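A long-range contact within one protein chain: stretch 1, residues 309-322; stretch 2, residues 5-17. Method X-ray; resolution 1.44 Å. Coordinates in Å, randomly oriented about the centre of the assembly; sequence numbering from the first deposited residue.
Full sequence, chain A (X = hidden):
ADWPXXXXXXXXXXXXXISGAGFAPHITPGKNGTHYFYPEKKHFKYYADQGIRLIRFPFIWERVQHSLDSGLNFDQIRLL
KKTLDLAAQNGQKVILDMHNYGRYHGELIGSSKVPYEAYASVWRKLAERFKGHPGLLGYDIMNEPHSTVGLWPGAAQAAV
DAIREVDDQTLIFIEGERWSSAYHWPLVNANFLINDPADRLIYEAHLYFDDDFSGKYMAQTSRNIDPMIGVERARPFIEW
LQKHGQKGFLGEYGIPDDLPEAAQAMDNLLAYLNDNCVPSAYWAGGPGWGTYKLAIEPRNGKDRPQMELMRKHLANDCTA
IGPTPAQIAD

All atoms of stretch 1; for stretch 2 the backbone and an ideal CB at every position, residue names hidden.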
# COMPACT_ATOMS: atom_id res chain seq x y z
N LEU A 309 2.83 19.80 1.89
CA LEU A 309 1.45 19.80 1.40
C LEU A 309 0.58 18.83 2.19
O LEU A 309 -0.62 19.07 2.35
CB LEU A 309 1.42 19.49 -0.10
CG LEU A 309 0.02 19.58 -0.69
CD1 LEU A 309 -0.17 20.60 -1.78
CD2 LEU A 309 -0.35 18.19 -1.21
N MET A 310 1.16 17.72 2.66
CA MET A 310 0.40 16.73 3.40
C MET A 310 -0.10 17.30 4.72
O MET A 310 -1.19 16.95 5.18
CB MET A 310 1.27 15.50 3.68
CG MET A 310 1.41 14.50 2.54
SD MET A 310 2.17 12.93 3.21
CE MET A 310 1.04 12.59 4.53
N ARG A 311 0.69 18.15 5.36
CA ARG A 311 0.43 18.49 6.76
C ARG A 311 -0.95 19.11 6.98
O ARG A 311 -1.57 18.86 8.03
CB ARG A 311 1.55 19.37 7.31
CG ARG A 311 2.82 18.59 7.56
CD ARG A 311 3.71 19.29 8.55
NE ARG A 311 4.21 20.57 8.03
CZ ARG A 311 5.47 20.79 7.67
NH1 ARG A 311 6.35 19.80 7.76
NH2 ARG A 311 5.84 22.01 7.26
N LYS A 312 -1.45 19.92 6.04
CA LYS A 312 -2.76 20.53 6.27
C LYS A 312 -3.86 19.50 6.37
O LYS A 312 -4.93 19.81 6.92
CB LYS A 312 -3.09 21.58 5.20
CG LYS A 312 -3.73 21.06 3.93
CD LYS A 312 -4.07 22.20 2.93
CE LYS A 312 -2.83 23.04 2.51
NZ LYS A 312 -1.64 22.29 1.92
N HIS A 313 -3.62 18.26 5.89
CA HIS A 313 -4.66 17.25 5.75
C HIS A 313 -4.64 16.14 6.80
O HIS A 313 -5.56 15.32 6.81
CB HIS A 313 -4.61 16.60 4.36
CG HIS A 313 -4.65 17.58 3.23
ND1 HIS A 313 -5.79 18.29 2.90
CD2 HIS A 313 -3.69 17.99 2.37
CE1 HIS A 313 -5.51 19.11 1.89
NE2 HIS A 313 -4.24 18.94 1.56
N LEU A 314 -3.67 16.11 7.71
CA LEU A 314 -3.58 15.05 8.71
C LEU A 314 -4.74 15.07 9.72
O LEU A 314 -5.26 14.01 10.09
CB LEU A 314 -2.22 15.13 9.42
CG LEU A 314 -1.08 15.00 8.41
CD1 LEU A 314 0.28 15.06 9.13
CD2 LEU A 314 -1.20 13.71 7.60
N ALA A 315 -5.18 16.25 10.15
CA ALA A 315 -6.21 16.31 11.18
C ALA A 315 -7.56 15.84 10.66
O ALA A 315 -7.95 16.15 9.54
CB ALA A 315 -6.37 17.75 11.66
N ASN A 316 -8.27 15.11 11.50
CA ASN A 316 -9.65 14.75 11.22
C ASN A 316 -10.33 14.36 12.53
O ASN A 316 -9.71 14.31 13.59
CB ASN A 316 -9.73 13.64 10.17
CG ASN A 316 -9.19 12.33 10.68
OD1 ASN A 316 -9.87 11.61 11.40
ND2 ASN A 316 -7.96 12.01 10.31
N ASP A 317 -11.64 14.14 12.44
CA ASP A 317 -12.44 13.66 13.56
C ASP A 317 -13.18 12.39 13.18
O ASP A 317 -14.30 12.16 13.65
CB ASP A 317 -13.42 14.74 14.04
CG ASP A 317 -14.36 15.22 12.92
OD1 ASP A 317 -14.41 14.55 11.84
OD2 ASP A 317 -15.03 16.27 13.11
N CYS A 318 -12.58 11.57 12.31
CA CYS A 318 -13.15 10.30 11.91
C CYS A 318 -12.97 9.30 13.05
O CYS A 318 -11.92 9.26 13.72
CB CYS A 318 -12.37 9.76 10.71
SG CYS A 318 -12.41 10.81 9.28
N THR A 319 -13.97 8.44 13.24
CA THR A 319 -13.85 7.32 14.17
C THR A 319 -13.86 5.96 13.49
O THR A 319 -13.45 4.97 14.11
CB THR A 319 -14.95 7.39 15.24
OG1 THR A 319 -16.21 7.76 14.66
CG2 THR A 319 -14.61 8.42 16.29
N ALA A 320 -14.25 5.88 12.22
CA ALA A 320 -14.19 4.63 11.47
C ALA A 320 -13.63 4.87 10.08
O ALA A 320 -13.77 5.96 9.50
CB ALA A 320 -15.57 3.96 11.37
N ILE A 321 -12.99 3.83 9.54
CA ILE A 321 -12.54 3.84 8.16
C ILE A 321 -13.76 3.87 7.25
O ILE A 321 -14.72 3.10 7.46
CB ILE A 321 -11.60 2.66 7.87
CG1 ILE A 321 -10.40 2.80 8.81
CG2 ILE A 321 -11.23 2.64 6.39
CD1 ILE A 321 -9.54 4.08 8.58
N GLY A 322 -13.77 4.80 6.29
CA GLY A 322 -14.84 4.91 5.33
C GLY A 322 -14.46 4.27 4.01
O GLY A 322 -13.51 3.48 3.94
N UNK A 5 -4.51 5.97 15.62
CA UNK A 5 -5.26 7.17 15.94
C UNK A 5 -4.28 8.33 16.07
O UNK A 5 -3.11 8.15 16.38
CB UNK A 5 -6.08 6.99 17.22
N UNK A 6 -4.77 9.54 15.78
CA UNK A 6 -4.01 10.75 16.00
C UNK A 6 -4.13 11.19 17.45
O UNK A 6 -5.11 10.90 18.14
CB UNK A 6 -4.48 11.86 15.06
N UNK A 7 -3.14 11.95 17.91
CA UNK A 7 -3.11 12.39 19.31
C UNK A 7 -4.29 13.30 19.67
O UNK A 7 -4.97 13.10 20.69
CB UNK A 7 -1.80 13.12 19.59
N UNK A 8 -4.55 14.31 18.86
CA UNK A 8 -5.62 15.25 19.16
C UNK A 8 -6.97 14.76 18.67
O UNK A 8 -7.88 15.58 18.55
CB UNK A 8 -5.31 16.61 18.54
N UNK A 9 -7.11 13.48 18.37
CA UNK A 9 -8.38 12.95 17.93
C UNK A 9 -8.39 12.64 16.44
O UNK A 9 -7.55 13.10 15.67
CB UNK A 9 -9.50 13.94 18.27
N UNK A 10 -9.34 11.82 16.04
CA UNK A 10 -9.39 11.34 14.67
C UNK A 10 -8.51 10.12 14.45
O UNK A 10 -7.91 9.54 15.39
CB UNK A 10 -8.97 12.46 13.71
N UNK A 11 -8.43 9.71 13.18
CA UNK A 11 -7.62 8.56 12.79
C UNK A 11 -6.37 9.00 12.04
O UNK A 11 -6.35 10.07 11.42
CB UNK A 11 -8.44 7.60 11.93
N UNK A 12 -5.32 8.17 12.12
CA UNK A 12 -4.12 8.33 11.29
C UNK A 12 -4.48 7.78 9.91
O UNK A 12 -4.29 6.59 9.63
CB UNK A 12 -2.91 7.61 11.89
N UNK A 13 -5.01 8.65 9.04
CA UNK A 13 -5.51 8.24 7.74
C UNK A 13 -4.43 8.29 6.68
O UNK A 13 -4.37 7.41 5.82
CB UNK A 13 -6.69 9.12 7.32
N UNK A 14 -3.57 9.31 6.71
CA UNK A 14 -2.68 9.63 5.60
C UNK A 14 -1.24 9.34 5.96
O UNK A 14 -0.65 10.01 6.84
CB UNK A 14 -2.83 11.10 5.19
N UNK A 15 -0.70 8.33 5.30
CA UNK A 15 0.59 7.80 5.65
C UNK A 15 1.48 7.82 4.45
O UNK A 15 1.24 8.60 3.52
CB UNK A 15 0.47 6.38 6.22
N UNK A 16 2.50 6.94 4.47
CA UNK A 16 3.56 6.95 3.49
C UNK A 16 3.96 5.53 3.16
O UNK A 16 4.04 4.68 4.04
CB UNK A 16 4.76 7.75 3.99
N UNK A 17 4.28 5.29 1.90
CA UNK A 17 5.00 4.09 1.56
C UNK A 17 6.48 4.29 1.87
O UNK A 17 7.05 5.34 1.54
CB UNK A 17 4.79 3.73 0.09

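Position 5 lies at the margin of the contact: its CB points sideways, nothing of stretch 1 comes within 5.5 Å, and the contact sets no preference. The residue is V5. At position 6 the CA-to-CB bond points toward stretch 1, and the ideal CB stands 5.5 Å from L314 O, a carbonyl that invites a donor. A polar side chain long enough to reach it, asparagine or perhaps glutamine, could answer it. N6 is deposited; its ND2 gives a weak hydrogen bond to L314 O (3.2 Å), and a hydrogen bond to a water (3.0 Å from N6 ND2) that also accepts from N316 N.

Positions 7 and 8 are the middle of a type I turn and have open space around them as far as stretch 1 is concerned, so polar residues would be at ease there; they are D7 and E8. Position 9 closes the turn with phi/psi of 107/162, where a CB would be jammed against the preceding carbonyl. Glycine is called for by the backbone alone, and G9 is found.

At position 10 phi is again positive (84/-174), which calls for glycine, and the ideal CB points straight at stretch 1, 2.0 Å from N316 O, a clash. G10 lets the two stretches close until G10 CA and D317 CA are 4.0 Å apart, and CA-H...O contacts join G10 CA to N316 O (3.2 Å) and to C318 O (3.4 Å).

At position 11 the backbone is gripped by one amide side chain, whatever the residue, proline excepted: the position's N donates to N316 OD1 (3.0 Å), and N316 ND2 donates to its O (2.8 Å). The CB points sideways, 5.0 Å from I321 CD1, leaving room for a medium-sized apolar chain, whether leucine, isoleucine or methionine. L11, in the mt rotamer, reaches along stretch 1: its CD1 lies 3.7 Å from I321 CD1, and its CG 4.2 Å from C318 CB.

Position 12 turns its CB away, leaving the choice open; it is A12. Position 13 points toward stretch 1, its CB 4.3 Å from N316 ND2, with C318 SG and I321 CD1 farther out. An aliphatic chain of medium length suits this. L13 sets CD1 4.0 Å from C318 SG and CD2 3.8 Å from I321 CD1.

Position 14 opens the strand, its CB directed at L314 CD2 (3.9 Å) and M310 CE (4.2 Å). Aliphatic or flat aromatic side chains would fit against these. H14 packs its CB 4.0 Å from L314 CD2, while the ring presents its edge to H313 O, CD2 being 3.5 Å from that oxygen; both ring nitrogens are hydrogen-bonded elsewhere in the structure.

At position 15 a CB would point away, and stretch 1 sets no preference; G15 has its O 4.1 Å from M310 CE. Position 16 points sideways, where a small apolar group could just reach the methionine: V16 CG1 lies 4.5 Å from M310 SD. Position 17 is out of reach, so stretch 1 leaves the choice free; it is N17.

Stretch 2, residues 5-17: VNDEGGLALHGVN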
# COMPACT_ATOMS: atom_id res chain seq x y z
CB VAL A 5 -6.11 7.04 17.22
CG1 VAL A 5 -7.16 5.96 17.08
CG2 VAL A 5 -5.20 6.77 18.39
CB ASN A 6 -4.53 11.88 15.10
CG ASN A 6 -4.25 11.65 13.66
OD1 ASN A 6 -3.44 10.81 13.27
ND2 ASN A 6 -4.93 12.41 12.84
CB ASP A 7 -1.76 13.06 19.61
CG ASP A 7 -0.61 12.06 19.63
OD1 ASP A 7 -0.92 10.85 19.64
OD2 ASP A 7 0.58 12.47 19.62
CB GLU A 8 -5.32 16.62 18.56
CG GLU A 8 -3.92 17.16 18.91
CD GLU A 8 -3.64 17.15 20.42
OE1 GLU A 8 -2.51 16.81 20.80
OE2 GLU A 8 -4.54 17.49 21.24
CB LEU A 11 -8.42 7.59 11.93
CG LEU A 11 -9.73 7.11 12.54
CD1 LEU A 11 -10.39 6.12 11.56
CD2 LEU A 11 -9.51 6.47 13.88
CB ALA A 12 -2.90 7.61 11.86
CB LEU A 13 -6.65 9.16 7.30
CG LEU A 13 -8.01 9.10 7.99
CD1 LEU A 13 -8.95 10.13 7.30
CD2 LEU A 13 -8.64 7.69 7.95
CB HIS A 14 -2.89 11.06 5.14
CG HIS A 14 -4.29 11.32 4.70
ND1 HIS A 14 -4.92 10.53 3.77
CD2 HIS A 14 -5.21 12.22 5.12
CE1 HIS A 14 -6.16 10.94 3.61
NE2 HIS A 14 -6.36 11.98 4.40
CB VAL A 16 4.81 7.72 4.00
CG1 VAL A 16 4.54 9.24 4.11
CG2 VAL A 16 5.29 7.15 5.32
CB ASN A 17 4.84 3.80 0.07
CG ASN A 17 3.46 3.32 -0.28
OD1 ASN A 17 3.18 2.12 -0.20
ND2 ASN A 17 2.60 4.23 -0.73
O HOH W 1 -6.68 14.56 13.96
O HOH W 2 -9.65 15.54 15.86
O HOH W 3 -4.08 11.64 9.01
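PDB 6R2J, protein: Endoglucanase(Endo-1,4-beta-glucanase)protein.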